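Local atomic coordinates of probable leucine/isoleucine/valine-binding protein (Rhodopirellula baltica, PDB entry 4KV7), a protein that probably binds leucine, isoleucine, valine or a related small ligand, as a periplasmic solute-binding protein of the leucine-binding family. Residues Gly266-Gln271 and Gln371-Glu376; Lys231-Ala236 and Asp254-Ser259; Ile159-Gln164 and Ala178-His183; Asp209-Gln214 and Arg237-Asn242. The protein carries 1 engineered substitution. All blocks are in the same frame, centred on the assembly; numbering follows the deposited sequence. Where two conformers were deposited one is given.

Coming from the N terminus, the chain first closes contact 3, where helix 167-183 folds back on strand 159-164. Contact 4 opens next at 209-214, contact 2 opens at 231-236, contact 4 closes at 237-242 and contact 2 at 254-259, so these two cross. They share helix 226-238, and the backbone bond from F241 N to A236 O runs between them. Contact 1 comes last and makes the longest closure, from 266-271 to 371-376 near the C terminus; I267 touches both I233 and L256 of contact 2. None is nested in another. Contact 3 ties the mixed sheet to a helix, contacts 2 and 4 join helices beside it, and contact 1 ties the sheet to the chain end.

Contact 1 of 4, residues Gly266-Gln271 and Gln371-Glu376; sequences GIVATQ and QSLAWE
V268 and T270 meet L373 and W375 in an apolar side-chain contact between strand 268-271 and the chain leaving edge strand 370-372. Strand 361-365 lies between the two strands in the sheet, so the segments meet through side chains rather than backbone pairing. V268 turns both its methyls to one atom: CG2 lies 3.7 Å from L373 CD2, and CG1 lies 3.9 Å from the same CD2. The two side chains meet at about a right angle. V268 CG1 also approaches the tryptophan, 4.1 Å from W375 CZ3. The arrangement belongs to the far end of the mixed sheet in the periplasmic-binding fold, where the chain leaves the edge strand and W375, at the start of a 3-10 segment, turns its indole toward strand 268-271. Further along, T270 CG2 reaches the indole edge close to the ring plane, 3.7 Å from W375 CZ2 and equally near CH2. With T270 CG2 anti to the carbonyl carbon (OG1 at chi1 47°), the methyl can meet the ring while OG1 bonds to E141. The indole is further packed against A144, M145 and A148 of helix 138-151, and P362 of the intervening strand touches it too.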
loop_
_atom_site.group_PDB
_atom_site.type_symbol
_atom_site.label_atom_id
_atom_site.label_comp_id
_atom_site.label_asym_id
_atom_site.label_seq_id
_atom_site.Cartn_x
_atom_site.Cartn_y
_atom_site.Cartn_z
ATOM N N GLY A 266 -12.293 3.368 17.199
ATOM C CA GLY A 266 -11.277 2.861 18.101
ATOM C C GLY A 266 -10.204 2.025 17.426
ATOM O O GLY A 266 -9.167 1.750 18.028
ATOM N N ILE A 267 -10.438 1.623 16.181
ATOM C CA ILE A 267 -9.434 0.869 15.438
ATOM C C ILE A 267 -8.252 1.769 15.096
ATOM O O ILE A 267 -8.430 2.929 14.720
ATOM C CB ILE A 267 -10.027 0.284 14.144
ATOM C CG1 ILE A 267 -11.090 -0.761 14.483
ATOM C CG2 ILE A 267 -8.947 -0.344 13.284
ATOM C CD1 ILE A 267 -11.801 -1.297 13.264
ATOM N N VAL A 268 -7.038 1.240 15.236
ATOM C CA VAL A 268 -5.829 1.955 14.836
ATOM C C VAL A 268 -5.344 1.349 13.531
ATOM O O VAL A 268 -5.365 0.131 13.368
ATOM C CB VAL A 268 -4.740 1.848 15.920
ATOM C CG1 VAL A 268 -3.408 2.379 15.425
ATOM C CG2 VAL A 268 -5.178 2.588 17.182
ATOM N N ALA A 269 -4.947 2.186 12.585
ATOM C CA ALA A 269 -4.479 1.696 11.293
ATOM C C ALA A 269 -3.218 2.448 10.896
ATOM O O ALA A 269 -3.214 3.684 10.845
ATOM C CB ALA A 269 -5.569 1.855 10.215
ATOM N N THR A 270 -2.148 1.712 10.604
ATOM C CA THR A 270 -0.912 2.350 10.196
ATOM C C THR A 270 -0.945 2.659 8.705
ATOM O O THR A 270 -1.302 1.801 7.893
ATOM C CB THR A 270 0.319 1.496 10.534
ATOM O OG1 THR A 270 0.099 0.143 10.131
ATOM C CG2 THR A 270 0.585 1.510 12.024
ATOM N N GLN A 271 -0.553 3.878 8.351
ATOM C CA GLN A 271 -0.490 4.308 6.963
ATOM C C GLN A 271 0.938 4.571 6.521
ATOM O O GLN A 271 1.818 4.858 7.341
ATOM C CB GLN A 271 -1.333 5.570 6.759
ATOM C CG GLN A 271 -2.766 5.463 7.278
ATOM C CD GLN A 271 -3.497 4.256 6.735
ATOM O OE1 GLN A 271 -3.493 4.004 5.535
ATOM N NE2 GLN A 271 -4.129 3.499 7.617
ATOM N N GLN A 371 -8.112 10.302 12.342
ATOM C CA GLN A 371 -7.176 11.378 12.636
ATOM C C GLN A 371 -5.811 10.791 12.942
ATOM O O GLN A 371 -5.697 9.645 13.377
ATOM C CB GLN A 371 -7.652 12.196 13.843
ATOM C CG GLN A 371 -8.923 12.995 13.609
ATOM C CD GLN A 371 -9.261 13.906 14.776
ATOM O OE1 GLN A 371 -8.784 13.704 15.894
ATOM N NE2 GLN A 371 -10.083 14.918 14.521
ATOM N N SER A 372 -4.769 11.592 12.738
ATOM C CA SER A 372 -3.421 11.179 13.096
ATOM C C SER A 372 -3.359 10.820 14.578
ATOM O O SER A 372 -4.000 11.460 15.413
ATOM C CB SER A 372 -2.414 12.281 12.765
ATOM O OG SER A 372 -2.675 13.453 13.518
ATOM N N LEU A 373 -2.596 9.780 14.889
ATOM C CA LEU A 373 -2.445 9.302 16.256
ATOM C C LEU A 373 -0.977 9.330 16.653
ATOM O O LEU A 373 -0.125 8.840 15.917
ATOM C CB LEU A 373 -2.976 7.871 16.374
ATOM C CG LEU A 373 -2.755 7.135 17.697
ATOM C CD1 LEU A 373 -3.570 7.750 18.827
ATOM C CD2 LEU A 373 -3.076 5.658 17.546
ATOM N N ALA A 374 -0.682 9.919 17.805
ATOM C CA ALA A 374 0.645 9.788 18.393
ATOM C C ALA A 374 0.656 8.480 19.172
ATOM O O ALA A 374 -0.282 8.197 19.918
ATOM C CB ALA A 374 0.946 10.967 19.305
ATOM N N TRP A 375 1.698 7.671 18.991
ATOM C CA TRP A 375 1.742 6.354 19.631
ATOM C C TRP A 375 1.629 6.404 21.159
ATOM O O TRP A 375 1.164 5.450 21.783
ATOM C CB TRP A 375 3.009 5.596 19.251
ATOM C CG TRP A 375 3.043 4.998 17.864
ATOM C CD1 TRP A 375 3.971 5.252 16.896
ATOM C CD2 TRP A 375 2.148 4.020 17.312
ATOM N NE1 TRP A 375 3.707 4.502 15.776
ATOM C CE2 TRP A 375 2.593 3.739 16.005
ATOM C CE3 TRP A 375 1.008 3.364 17.792
ATOM C CZ2 TRP A 375 1.950 2.820 15.178
ATOM C CZ3 TRP A 375 0.370 2.454 16.970
ATOM C CH2 TRP A 375 0.842 2.192 15.676
ATOM N N GLU A 376 2.049 7.507 21.767
ATOM C CA GLU A 376 1.963 7.617 23.220
ATOM C C GLU A 376 0.515 7.778 23.688
ATOM O O GLU A 376 0.232 7.729 24.881
ATOM C CB GLU A 376 2.838 8.759 23.733
ATOM C CG GLU A 376 2.399 10.130 23.279
ATOM C CD GLU A 376 3.508 11.157 23.403
#

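Contact 2 of 4, residues Lys231-Ala236 and Asp254-Ser259; sequences KLIRMA and DALQRS
The backbones of helices 226-238 and 253-260 stand well apart here, with CA of I233 10.1 Å from CA of L256 and CA of R234 also 10.1 Å from CA of S259, so the gap is crossed by side chains, one of which reaches a backbone carbonyl. On the buried side I233 and L256 each send a methyl into the gap, and I233 CD1 comes to 4.5 Å from L256 CD1, a light apolar touch. Nearer the solvent the link is polar. R234 stretches its chain out straight from CG to NE, which carries the guanidinium across to the other helix, and NH2 donates to S259 O at 2.9 Å. The bond is somewhat bent, 143° at the hydrogen. The donor lies in the carbonyl plane of S259, while the oxygen sits 16° out of the guanidinium plane. S259 is in the last turn of its helix, where the positive group would probably be welcomed by the negative end of the helix dipole. S259 OG holds a water 2.9 Å away. Around this pair, F245 of strand 244-247 touches I233, I267 ahead of strand 268-271 packs on I233 and L256, and L207 of helix 204-211 meets helix 226-238 at L232 and A236.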
loop_
_atom_site.group_PDB
_atom_site.type_symbol
_atom_site.label_atom_id
_atom_site.label_comp_id
_atom_site.label_asym_id
_atom_site.label_seq_id
_atom_site.Cartn_x
_atom_site.Cartn_y
_atom_site.Cartn_z
ATOM N N LYS A 231 -15.546 -8.348 8.469
ATOM C CA LYS A 231 -16.312 -9.480 8.949
ATOM C C LYS A 231 -15.743 -10.044 10.247
ATOM O O LYS A 231 -16.481 -10.394 11.154
ATOM C CB LYS A 231 -16.386 -10.569 7.884
ATOM C CG LYS A 231 -17.222 -11.749 8.326
ATOM C CD LYS A 231 -17.564 -12.674 7.193
ATOM C CE LYS A 231 -18.266 -13.910 7.708
ATOM N NZ LYS A 231 -18.397 -14.916 6.628
ATOM N N LEU A 232 -14.425 -10.138 10.325
ATOM C CA LEU A 232 -13.766 -10.611 11.532
ATOM C C LEU A 232 -14.134 -9.727 12.729
ATOM O O LEU A 232 -14.473 -10.226 13.799
ATOM C CB LEU A 232 -12.254 -10.649 11.294
ATOM C CG LEU A 232 -11.331 -11.222 12.377
ATOM C CD1 LEU A 232 -11.109 -10.241 13.515
ATOM C CD2 LEU A 232 -11.819 -12.565 12.898
ATOM N N ILE A 233 -14.049 -8.414 12.552
ATOM C CA ILE A 233 -14.364 -7.489 13.636
ATOM C C ILE A 233 -15.822 -7.592 14.074
ATOM O O ILE A 233 -16.112 -7.620 15.276
ATOM C CB ILE A 233 -13.991 -6.057 13.269
ATOM C CG1 ILE A 233 -12.466 -5.941 13.240
ATOM C CG2 ILE A 233 -14.584 -5.068 14.273
ATOM C CD1 ILE A 233 -11.959 -4.708 12.546
ATOM N N ARG A 234 -16.740 -7.678 13.114
ATOM C CA ARG A 234 -18.151 -7.847 13.438
ATOM C C ARG A 234 -18.374 -9.126 14.229
ATOM O O ARG A 234 -19.097 -9.137 15.225
ATOM C CB ARG A 234 -19.006 -7.890 12.167
ATOM C CG ARG A 234 -19.246 -6.535 11.533
ATOM C CD ARG A 234 -20.342 -6.591 10.475
ATOM N NE ARG A 234 -20.492 -5.307 9.793
ATOM C CZ ARG A 234 -21.243 -4.303 10.236
ATOM N NH1 ARG A 234 -21.928 -4.423 11.368
ATOM N NH2 ARG A 234 -21.309 -3.172 9.542
HETATM N N MSE A 235 -17.757 -10.210 13.770
HETATM C CA MSE A 235 -17.928 -11.508 14.413
HETATM C C MSE A 235 -17.270 -11.589 15.776
HETATM O O MSE A 235 -17.794 -12.230 16.688
HETATM C CB MSE A 235 -17.403 -12.615 13.512
HETATM C CG MSE A 235 -18.294 -12.857 12.325
HETATM SE SE MSE A 235 -17.841 -14.480 11.369
HETATM C CE MSE A 235 -16.997 -15.451 12.775
ATOM N N ALA A 236 -16.118 -10.952 15.913
ATOM C CA ALA A 236 -15.455 -10.886 17.206
ATOM C C ALA A 236 -16.393 -10.249 18.223
ATOM O O ALA A 236 -16.607 -10.793 19.302
ATOM C CB ALA A 236 -14.170 -10.088 17.092
ATOM N N ASP A 254 -10.030 3.403 4.850
ATOM C CA ASP A 254 -11.233 4.118 4.447
ATOM C C ASP A 254 -12.358 3.151 4.098
ATOM O O ASP A 254 -13.495 3.327 4.529
ATOM C CB ASP A 254 -10.912 5.079 3.310
ATOM C CG ASP A 254 -9.909 6.132 3.731
ATOM O OD1 ASP A 254 -10.276 6.969 4.576
ATOM O OD2 ASP A 254 -8.759 6.111 3.230
ATOM N N ALA A 255 -12.025 2.100 3.361
ATOM C CA ALA A 255 -13.013 1.073 3.046
ATOM C C ALA A 255 -13.464 0.324 4.300
ATOM O O ALA A 255 -14.638 -0.043 4.435
ATOM C CB ALA A 255 -12.468 0.107 2.026
ATOM N N LEU A 256 -12.536 0.093 5.215
ATOM C CA LEU A 256 -12.851 -0.585 6.460
ATOM C C LEU A 256 -13.850 0.221 7.279
ATOM O O LEU A 256 -14.841 -0.320 7.788
ATOM C CB LEU A 256 -11.564 -0.787 7.255
ATOM C CG LEU A 256 -11.696 -1.515 8.592
ATOM C CD1 LEU A 256 -11.980 -2.998 8.397
ATOM C CD2 LEU A 256 -10.436 -1.325 9.411
ATOM N N GLN A 257 -13.619 1.527 7.388
ATOM C CA GLN A 257 -14.511 2.390 8.150
ATOM C C GLN A 257 -15.897 2.450 7.513
ATOM O O GLN A 257 -16.910 2.436 8.212
ATOM C CB GLN A 257 -13.928 3.798 8.297
ATOM C CG GLN A 257 -14.860 4.738 9.059
ATOM C CD GLN A 257 -14.196 6.031 9.484
ATOM O OE1 GLN A 257 -13.266 6.511 8.834
ATOM N NE2 GLN A 257 -14.673 6.603 10.588
ATOM N N ARG A 258 -15.944 2.508 6.185
ATOM C CA ARG A 258 -17.210 2.558 5.465
ATOM C C ARG A 258 -18.024 1.290 5.712
ATOM O O ARG A 258 -19.240 1.351 5.885
ATOM C CB ARG A 258 -16.958 2.758 3.967
ATOM C CG ARG A 258 -18.183 2.946 3.098
ATOM C CD ARG A 258 -17.759 3.111 1.637
ATOM N NE ARG A 258 -16.406 3.665 1.533
ATOM C CZ ARG A 258 -15.394 3.077 0.897
ATOM N NH1 ARG A 258 -15.571 1.910 0.288
ATOM N NH2 ARG A 258 -14.204 3.659 0.866
ATOM N N SER A 259 -17.358 0.144 5.733
ATOM C CA SER A 259 -18.049 -1.124 5.936
ATOM C C SER A 259 -18.551 -1.283 7.367
ATOM O O SER A 259 -19.660 -1.769 7.593
ATOM C CB SER A 259 -17.126 -2.291 5.578
ATOM O OG SER A 259 -17.778 -3.525 5.847
HETATM O O HOH W 1 -19.596 -4.978 7.585
#

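Contact 3 of 4, residues Ile159-Gln164 and Ala178-His183; sequences IGFFTQ and AAIRRH
I180 of helix 167-183 drives the end of its side chain at F161 of strand 159-164, with I159 beside it. The isoleucine has CG1 anti to its carbonyl carbon (chi1 -73°) and then runs on extended, which projects CD1 away from the helix and toward the sheet. That one methyl does all the touching from the helix side. I180 CD1 comes 3.7 Å from F161 CE1 and 3.8 Å from F161 CZ, nearly evenly placed against the bond between them, and it lies in the plane of the ring. F161 makes the same choice at its first torsion, CG anti to the carbonyl carbon (chi1 -64°), so that the phenyl reaches out from the strand to meet the methyl from the opposite direction. Because the methyl stands at the rim, neither ring face is used in this contact. I180 CD1 also lies 4.3 Å from CB of I159, two residues earlier on the same side of the strand. Strand and helix are the first two elements of a beta-alpha-beta crossover that ends in strand 193-196. F173 of the same helix meets the F161 ring edge-to-face, and V146 of helix 138-151 packs on I180. All three touching side chains are buried and hydrocarbon, so this joint rests on dispersion and the exclusion of water, with shape rather than a directional polar bond setting how helix and sheet fit.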
loop_
_atom_site.group_PDB
_atom_site.type_symbol
_atom_site.label_atom_id
_atom_site.label_comp_id
_atom_site.label_asym_id
_atom_site.label_seq_id
_atom_site.Cartn_x
_atom_site.Cartn_y
_atom_site.Cartn_z
ATOM N N ILE A 159 -0.209 -10.259 22.139
ATOM C CA ILE A 159 -0.367 -9.698 20.805
ATOM C C ILE A 159 -0.629 -10.822 19.813
ATOM O O ILE A 159 0.221 -11.692 19.604
ATOM C CB ILE A 159 0.880 -8.905 20.368
ATOM C CG1 ILE A 159 1.153 -7.758 21.342
ATOM C CG2 ILE A 159 0.701 -8.366 18.949
ATOM C CD1 ILE A 159 2.494 -7.089 21.122
ATOM N N GLY A 160 -1.812 -10.795 19.204
ATOM C CA GLY A 160 -2.209 -11.805 18.238
ATOM C C GLY A 160 -2.281 -11.266 16.825
ATOM O O GLY A 160 -2.198 -10.055 16.594
ATOM N N PHE A 161 -2.450 -12.176 15.871
ATOM C CA PHE A 161 -2.435 -11.824 14.455
ATOM C C PHE A 161 -3.598 -12.480 13.735
ATOM O O PHE A 161 -3.920 -13.639 13.990
ATOM C CB PHE A 161 -1.119 -12.264 13.821
ATOM C CG PHE A 161 0.060 -11.549 14.393
ATOM C CD1 PHE A 161 0.646 -11.960 15.583
ATOM C CD2 PHE A 161 0.547 -10.420 13.767
ATOM C CE1 PHE A 161 1.710 -11.261 16.130
ATOM C CE2 PHE A 161 1.606 -9.713 14.314
ATOM C CZ PHE A 161 2.184 -10.138 15.494
ATOM N N PHE A 162 -4.212 -11.722 12.827
ATOM C CA PHE A 162 -5.252 -12.229 11.933
ATOM C C PHE A 162 -4.773 -11.910 10.535
ATOM O O PHE A 162 -4.670 -10.734 10.176
ATOM C CB PHE A 162 -6.581 -11.535 12.197
ATOM C CG PHE A 162 -7.666 -11.950 11.249
ATOM C CD1 PHE A 162 -8.260 -13.200 11.351
ATOM C CD2 PHE A 162 -8.082 -11.095 10.232
ATOM C CE1 PHE A 162 -9.254 -13.582 10.456
ATOM C CE2 PHE A 162 -9.066 -11.471 9.343
ATOM C CZ PHE A 162 -9.653 -12.717 9.458
ATOM N N THR A 163 -4.414 -12.937 9.767
ATOM C CA THR A 163 -3.722 -12.675 8.507
ATOM C C THR A 163 -4.226 -13.512 7.348
ATOM O O THR A 163 -4.725 -14.621 7.518
ATOM C CB THR A 163 -2.179 -12.877 8.603
ATOM O OG1 THR A 163 -1.849 -14.261 8.494
ATOM C CG2 THR A 163 -1.604 -12.300 9.891
ATOM N N GLN A 164 -4.033 -12.981 6.153
ATOM C CA GLN A 164 -4.382 -13.680 4.932
ATOM C C GLN A 164 -3.448 -14.871 4.763
ATOM O O GLN A 164 -2.241 -14.761 5.020
ATOM C CB GLN A 164 -4.236 -12.713 3.769
ATOM C CG GLN A 164 -4.882 -13.148 2.479
ATOM C CD GLN A 164 -4.992 -11.969 1.560
ATOM O OE1 GLN A 164 -5.831 -11.094 1.777
ATOM N NE2 GLN A 164 -4.107 -11.892 0.567
ATOM N N ALA A 178 9.220 -10.764 14.357
ATOM C CA ALA A 178 10.523 -10.138 14.557
ATOM C C ALA A 178 10.435 -9.003 15.574
ATOM O O ALA A 178 11.306 -8.854 16.439
ATOM C CB ALA A 178 11.067 -9.625 13.236
ATOM N N ALA A 179 9.376 -8.211 15.495
ATOM C CA ALA A 179 9.226 -7.089 16.410
ATOM C C ALA A 179 9.015 -7.564 17.847
ATOM O O ALA A 179 9.571 -7.005 18.784
ATOM C CB ALA A 179 8.099 -6.176 15.966
ATOM N N ILE A 180 8.211 -8.607 18.014
ATOM C CA ILE A 180 7.974 -9.195 19.328
ATOM C C ILE A 180 9.272 -9.765 19.909
ATOM O O ILE A 180 9.576 -9.583 21.092
ATOM C CB ILE A 180 6.871 -10.277 19.236
ATOM C CG1 ILE A 180 5.500 -9.616 19.059
ATOM C CG2 ILE A 180 6.861 -11.165 20.473
ATOM C CD1 ILE A 180 4.388 -10.566 18.620
ATOM N N ARG A 181 10.042 -10.440 19.057
ATOM C CA ARG A 181 11.282 -11.082 19.481
ATOM C C ARG A 181 12.318 -10.108 19.998
ATOM O O ARG A 181 13.203 -10.485 20.743
ATOM C CB ARG A 181 11.870 -11.916 18.345
ATOM C CG ARG A 181 11.201 -13.252 18.221
ATOM C CD ARG A 181 11.813 -14.099 17.132
ATOM N NE ARG A 181 11.493 -15.503 17.356
ATOM C CZ ARG A 181 11.407 -16.426 16.404
ATOM N NH1 ARG A 181 11.618 -16.111 15.137
ATOM N NH2 ARG A 181 11.113 -17.677 16.735
ATOM N N ARG A 182 12.210 -8.843 19.628
ATOM C CA ARG A 182 13.128 -7.858 20.156
ATOM C C ARG A 182 12.863 -7.621 21.639
ATOM O O ARG A 182 13.760 -7.245 22.380
ATOM C CB ARG A 182 12.974 -6.561 19.372
ATOM C CG ARG A 182 14.257 -5.791 19.190
ATOM C CD ARG A 182 14.022 -4.583 18.269
ATOM N NE ARG A 182 13.032 -3.677 18.838
ATOM C CZ ARG A 182 13.249 -2.887 19.885
ATOM N NH1 ARG A 182 12.274 -2.114 20.343
ATOM N NH2 ARG A 182 14.430 -2.878 20.489
ATOM N N HIS A 183 11.617 -7.849 22.056
ATOM C CA HIS A 183 11.201 -7.658 23.447
ATOM C C HIS A 183 11.223 -8.930 24.282
ATOM O O HIS A 183 11.391 -8.873 25.491
ATOM C CB HIS A 183 9.788 -7.072 23.497
ATOM C CG HIS A 183 9.692 -5.711 22.899
ATOM N ND1 HIS A 183 10.162 -4.589 23.543
ATOM C CD2 HIS A 183 9.216 -5.293 21.702
ATOM C CE1 HIS A 183 9.960 -3.532 22.774
ATOM N NE2 HIS A 183 9.389 -3.934 21.653
#

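Contact 4 of 4, residues Asp209-Gln214 and Arg237-Asn242; sequences DLLMHQ and RMNNFN
L211, in the last turn of helix 204-211, packs its branched end against F241 and N239, which follow the end of helix 226-238. Starting at CB, the leucine keeps both CB and CG clear of the other segment, and only its two methyls reach it. CG is anti to the carbonyl carbon (chi1 -73°), which carries the fork outward. CD1 goes to N239, lying 4.0 Å from CB of that residue. CD2 goes over the phenyl face of F241, in a CH-pi contact 3.8 Å from the ring centroid and 29° off the normal. L211 CD2 leans toward the root of the ring, 3.4 Å from F241 CG and 3.5 Å from F241 CB, which is tight for carbon atoms. The two side chains pass each other in opposite directions. What brings F241 here is the Schellman motif that ends helix 226-238, in which N240, with positive phi, turns the chain and F241 N bonds back to A236 O. R237 NH2 also spans the turn, donating to N242 OD1 at 3.1 Å, on a lone pair in the carbonyl plane, while NH1 of R237 bonds to L263 O. Among its neighbours, the F241 ring is also packed by L207 of helix 204-211, V220 of strand 219-223 and L216 of the intervening loop, so this contact joins two helix ends beside that strand.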
loop_
_atom_site.group_PDB
_atom_site.type_symbol
_atom_site.label_atom_id
_atom_site.label_comp_id
_atom_site.label_asym_id
_atom_site.label_seq_id
_atom_site.Cartn_x
_atom_site.Cartn_y
_atom_site.Cartn_z
ATOM N N ASP A 209 -9.485 -19.620 16.367
ATOM C CA ASP A 209 -8.090 -19.801 16.775
ATOM C C ASP A 209 -7.627 -18.707 17.732
ATOM O O ASP A 209 -6.946 -18.992 18.715
ATOM C CB ASP A 209 -7.161 -19.867 15.557
ATOM C CG ASP A 209 -7.224 -21.206 14.850
ATOM O OD1 ASP A 209 -7.738 -22.172 15.447
ATOM O OD2 ASP A 209 -6.752 -21.294 13.697
ATOM N N LEU A 210 -7.993 -17.461 17.460
ATOM C CA LEU A 210 -7.655 -16.378 18.371
ATOM C C LEU A 210 -8.362 -16.539 19.713
ATOM O O LEU A 210 -7.755 -16.358 20.770
ATOM C CB LEU A 210 -8.009 -15.032 17.755
ATOM C CG LEU A 210 -7.187 -14.665 16.522
ATOM C CD1 LEU A 210 -7.783 -13.426 15.879
ATOM C CD2 LEU A 210 -5.738 -14.437 16.919
ATOM N N LEU A 211 -9.641 -16.908 19.675
ATOM C CA LEU A 211 -10.457 -16.979 20.883
ATOM C C LEU A 211 -10.026 -18.080 21.845
ATOM O O LEU A 211 -10.245 -17.976 23.054
ATOM C CB LEU A 211 -11.931 -17.158 20.516
ATOM C CG LEU A 211 -12.587 -15.909 19.940
ATOM C CD1 LEU A 211 -14.015 -16.176 19.515
ATOM C CD2 LEU A 211 -12.521 -14.797 20.955
HETATM N N MSE A 212 -9.418 -19.137 21.316
HETATM C CA MSE A 212 -9.013 -20.259 22.156
HETATM C C MSE A 212 -7.595 -20.089 22.701
HETATM O O MSE A 212 -7.111 -20.933 23.450
HETATM C CB MSE A 212 -9.109 -21.574 21.384
HETATM C CG MSE A 212 -8.008 -21.747 20.356
HETATM SE SE MSE A 212 -8.068 -23.449 19.421
HETATM C CE MSE A 212 -9.748 -24.147 20.105
ATOM N N HIS A 213 -6.926 -19.005 22.325
ATOM C CA HIS A 213 -5.527 -18.830 22.703
ATOM C C HIS A 213 -5.347 -18.558 24.191
ATOM O O HIS A 213 -6.193 -17.915 24.816
ATOM C CB HIS A 213 -4.892 -17.698 21.905
ATOM C CG HIS A 213 -3.403 -17.798 21.810
ATOM N ND1 HIS A 213 -2.773 -18.523 20.822
ATOM C CD2 HIS A 213 -2.419 -17.283 22.585
ATOM C CE1 HIS A 213 -1.464 -18.439 20.984
ATOM N NE2 HIS A 213 -1.223 -17.697 22.051
ATOM N N GLN A 214 -4.238 -19.055 24.745
ATOM C CA GLN A 214 -3.841 -18.804 26.130
ATOM C C GLN A 214 -2.527 -18.026 26.165
ATOM O O GLN A 214 -1.477 -18.584 25.829
ATOM C CB GLN A 214 -3.609 -20.131 26.850
ATOM C CG GLN A 214 -4.659 -21.193 26.590
ATOM C CD GLN A 214 -5.793 -21.142 27.586
ATOM O OE1 GLN A 214 -6.302 -20.068 27.908
ATOM N NE2 GLN A 214 -6.188 -22.305 28.091
ATOM N N ARG A 237 -16.966 -9.104 17.866
ATOM C CA ARG A 237 -17.822 -8.378 18.797
ATOM C C ARG A 237 -19.096 -9.177 19.128
ATOM O O ARG A 237 -19.596 -9.120 20.254
ATOM C CB ARG A 237 -18.112 -6.954 18.284
ATOM C CG ARG A 237 -16.836 -6.131 17.980
ATOM C CD ARG A 237 -17.074 -4.612 18.004
ATOM N NE ARG A 237 -16.032 -3.859 17.299
ATOM C CZ ARG A 237 -14.877 -3.475 17.840
ATOM N NH1 ARG A 237 -13.999 -2.791 17.119
ATOM N NH2 ARG A 237 -14.596 -3.775 19.102
HETATM N N MSE A 238 -19.590 -9.958 18.166
HETATM C CA MSE A 238 -20.732 -10.847 18.394
HETATM C C MSE A 238 -20.356 -12.019 19.300
HETATM O O MSE A 238 -21.201 -12.551 20.018
HETATM C CB MSE A 238 -21.273 -11.395 17.067
HETATM C CG MSE A 238 -21.810 -10.340 16.110
HETATM SE SE MSE A 238 -23.545 -9.623 16.604
HETATM C CE MSE A 238 -24.563 -11.280 16.512
ATOM N N ASN A 239 -19.087 -12.418 19.247
ATOM C CA ASN A 239 -18.568 -13.522 20.052
ATOM C C ASN A 239 -17.950 -13.062 21.369
ATOM O O ASN A 239 -17.157 -13.791 21.978
ATOM C CB ASN A 239 -17.536 -14.338 19.263
ATOM C CG ASN A 239 -18.175 -15.341 18.321
ATOM O OD1 ASN A 239 -18.477 -15.027 17.170
ATOM N ND2 ASN A 239 -18.380 -16.559 18.804
ATOM N N ASN A 240 -18.300 -11.851 21.796
ATOM C CA ASN A 240 -17.892 -11.332 23.102
ATOM C C ASN A 240 -16.383 -11.096 23.209
ATOM O O ASN A 240 -15.784 -11.312 24.265
ATOM C CB ASN A 240 -18.396 -12.260 24.223
ATOM C CG ASN A 240 -18.362 -11.607 25.592
ATOM O OD1 ASN A 240 -18.266 -10.384 25.706
ATOM N ND2 ASN A 240 -18.439 -12.423 26.640
ATOM N N PHE A 241 -15.781 -10.639 22.113
ATOM C CA PHE A 241 -14.338 -10.438 22.051
ATOM C C PHE A 241 -14.027 -9.052 21.501
ATOM O O PHE A 241 -14.331 -8.762 20.344
ATOM C CB PHE A 241 -13.720 -11.510 21.154
ATOM C CG PHE A 241 -12.225 -11.418 21.011
ATOM C CD1 PHE A 241 -11.400 -11.335 22.125
ATOM C CD2 PHE A 241 -11.644 -11.471 19.755
ATOM C CE1 PHE A 241 -10.022 -11.270 21.980
ATOM C CE2 PHE A 241 -10.269 -11.410 19.604
ATOM C CZ PHE A 241 -9.461 -11.316 20.724
ATOM N N ASN A 242 -13.413 -8.205 22.324
ATOM C CA ASN A 242 -13.147 -6.821 21.943
ATOM C C ASN A 242 -11.714 -6.363 22.227
ATOM O O ASN A 242 -11.487 -5.467 23.042
ATOM C CB ASN A 242 -14.144 -5.880 22.630
ATOM C CG ASN A 242 -15.580 -6.122 22.189
ATOM O OD1 ASN A 242 -16.012 -5.622 21.149
ATOM N ND2 ASN A 242 -16.324 -6.884 22.980
#